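Local coordinates for putative cytoplasmic protein (Salmonella typhimurium LT2, PDB 2Q02) that is of unknown function but binds zinc and folds as a xylose isomerase-like TIM barrel, so it may be a metal-dependent isomerase, at residues 172-175 and 180-183. Numbering follows the deposited sequence.
Sequences FHHH and AEKE
Glu-181 OE1 receives a weak hydrogen bond from NE2 of His-174, 3.3 Å away and bent to 134° at the hydrogen, and the same oxygen forms a salt bridge with Arg-232 of helix 226-235. OE1 is thus shared by the imidazole and a guanidinium group, whose positive charge would probably help keep the acid ionised. OE1 meets the imidazole at its edge, near the ring plane, and is also 3.6 Å from CE1 of His-174, while ring and carboxylate planes stand almost perpendicular, at 89°. Glu-181 brings its acid group back to the ring by a bend in its chain at chi2.

With CG of His-174 set anti to the backbone N (chi1 176°), the imidazole reaches from helix 171-176 to the start of helix 180-187. There the methyl of Ala-180 lies over one ring face in a CH-pi contact, its CB 4.1 Å from the ring centroid and displaced toward the rim, closest to CE1 of His-174 at 3.8 Å. Phe-184, further along the same helix, adds an edge-to-face ring contact, and Gln-229 and Arg-232 also touch the histidine. His-174 therefore bridges two short consecutive helices in the connection between strands 166-170 and 193-198, its side chain about 10 Å from a bound zinc, four residues after the metal ligand Asp-170 in this xylose isomerase-like TIM barrel.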
ATOM      1  N   PHE A 172       7.300  -1.359  -6.562  1.00 44.52           N
ATOM      2  CA  PHE A 172       8.609  -0.814  -6.235  1.00 45.54           C
ATOM      3  C   PHE A 172       9.406  -1.777  -5.363  1.00 45.36           C
ATOM      4  O   PHE A 172      10.611  -2.012  -5.596  1.00 43.64           O
ATOM      5  CB  PHE A 172       8.456   0.521  -5.508  1.00 45.20           C
ATOM      6  CG  PHE A 172       9.735   1.058  -4.919  1.00 43.97           C
ATOM      7  CD1 PHE A 172      10.112   0.735  -3.624  1.00 40.71           C
ATOM      8  CD2 PHE A 172      10.536   1.940  -5.648  1.00 43.40           C
ATOM      9  CE1 PHE A 172      11.296   1.274  -3.070  1.00 44.43           C
ATOM     10  CE2 PHE A 172      11.704   2.485  -5.101  1.00 45.93           C
ATOM     11  CZ  PHE A 172      12.081   2.159  -3.813  1.00 42.90           C
ATOM     12  N   HIS A 173       8.740  -2.307  -4.343  1.00 44.87           N
ATOM     13  CA  HIS A 173       9.417  -3.202  -3.406  1.00 45.41           C
ATOM     14  C   HIS A 173       9.756  -4.542  -4.056  1.00 45.49           C
ATOM     15  O   HIS A 173      10.811  -5.107  -3.768  1.00 45.67           O
ATOM     16  CB  HIS A 173       8.662  -3.323  -2.079  1.00 43.01           C
ATOM     17  CG  HIS A 173       8.659  -2.044  -1.303  1.00 43.66           C
ATOM     18  ND1 HIS A 173       9.819  -1.465  -0.825  1.00 43.00           N
ATOM     19  CD2 HIS A 173       7.651  -1.204  -0.964  1.00 43.18           C
ATOM     20  CE1 HIS A 173       9.519  -0.334  -0.203  1.00 47.34           C
ATOM     21  NE2 HIS A 173       8.212  -0.158  -0.266  1.00 47.54           N
ATOM     22  N   HIS A 174       8.897  -5.014  -4.953  1.00 44.13           N
ATOM     23  CA  HIS A 174       9.226  -6.155  -5.798  1.00 44.11           C
ATOM     24  C   HIS A 174      10.475  -5.867  -6.655  1.00 45.89           C
ATOM     25  O   HIS A 174      11.382  -6.708  -6.795  1.00 46.08           O
ATOM     26  CB  HIS A 174       8.037  -6.498  -6.719  1.00 44.13           C
ATOM     27  CG  HIS A 174       8.309  -7.604  -7.701  1.00 43.08           C
ATOM     28  ND1 HIS A 174       8.027  -8.928  -7.434  1.00 39.17           N
ATOM     29  CD2 HIS A 174       8.820  -7.576  -8.958  1.00 45.01           C
ATOM     30  CE1 HIS A 174       8.374  -9.668  -8.472  1.00 44.45           C
ATOM     31  NE2 HIS A 174       8.860  -8.872  -9.410  1.00 45.53           N
ATOM     32  N   HIS A 175      10.518  -4.677  -7.251  1.00 45.59           N
ATOM     33  CA  HIS A 175      11.620  -4.317  -8.130  1.00 45.66           C
ATOM     34  C   HIS A 175      12.944  -4.291  -7.392  1.00 45.46           C
ATOM     35  O   HIS A 175      13.955  -4.730  -7.935  1.00 45.84           O
ATOM     36  CB  HIS A 175      11.352  -2.961  -8.780  1.00 46.48           C
ATOM     37  CG  HIS A 175      12.386  -2.542  -9.774  1.00 44.52           C
ATOM     38  ND1 HIS A 175      13.228  -1.471  -9.564  1.00 42.68           N
ATOM     39  CD2 HIS A 175      12.695  -3.029 -10.998  1.00 44.83           C
ATOM     40  CE1 HIS A 175      14.005  -1.313 -10.619  1.00 42.78           C
ATOM     41  NE2 HIS A 175      13.707  -2.251 -11.499  1.00 42.75           N
ATOM     42  N   ALA A 180      13.850 -11.594  -6.721  1.00 67.51           N
ATOM     43  CA  ALA A 180      12.395 -11.806  -6.674  1.00 68.19           C
ATOM     44  C   ALA A 180      11.874 -12.667  -7.794  1.00 69.20           C
ATOM     45  O   ALA A 180      10.930 -13.421  -7.574  1.00 69.42           O
ATOM     46  CB  ALA A 180      11.645 -10.482  -6.701  1.00 67.77           C
ATOM     47  N   GLU A 181      12.459 -12.527  -8.990  1.00 69.84           N
ATOM     48  CA  GLU A 181      11.900 -13.145 -10.206  1.00 70.42           C
ATOM     49  C   GLU A 181      12.180 -14.636 -10.313  1.00 70.63           C
ATOM     50  O   GLU A 181      11.516 -15.322 -11.090  1.00 69.53           O
ATOM     51  CB  GLU A 181      12.399 -12.438 -11.472  1.00 70.53           C
ATOM     52  CG  GLU A 181      11.903 -11.003 -11.640  1.00 70.74           C
ATOM     53  CD  GLU A 181      10.471 -10.930 -12.127  1.00 69.55           C
ATOM     54  OE1 GLU A 181       9.588 -11.399 -11.392  1.00 64.55           O
ATOM     55  OE2 GLU A 181      10.223 -10.390 -13.232  1.00 70.44           O
ATOM     56  N   LYS A 182      13.159 -15.122  -9.545  1.00 71.43           N
ATOM     57  CA  LYS A 182      13.477 -16.556  -9.473  1.00 72.05           C
ATOM     58  C   LYS A 182      12.268 -17.417  -9.048  1.00 72.19           C
ATOM     59  O   LYS A 182      11.782 -18.252  -9.816  1.00 73.83           O
ATOM     60  CB  LYS A 182      14.651 -16.795  -8.519  1.00 71.91           C
ATOM     61  N   GLU A 183      11.774 -17.212  -7.831  1.00 71.43           N
ATOM     62  CA  GLU A 183      10.610 -17.971  -7.353  1.00 70.56           C
ATOM     63  C   GLU A 183       9.276 -17.490  -7.983  1.00 68.75           C
ATOM     64  O   GLU A 183       8.455 -18.311  -8.393  1.00 69.52           O
ATOM     65  CB  GLU A 183      10.538 -17.930  -5.813  1.00 70.08           C
TER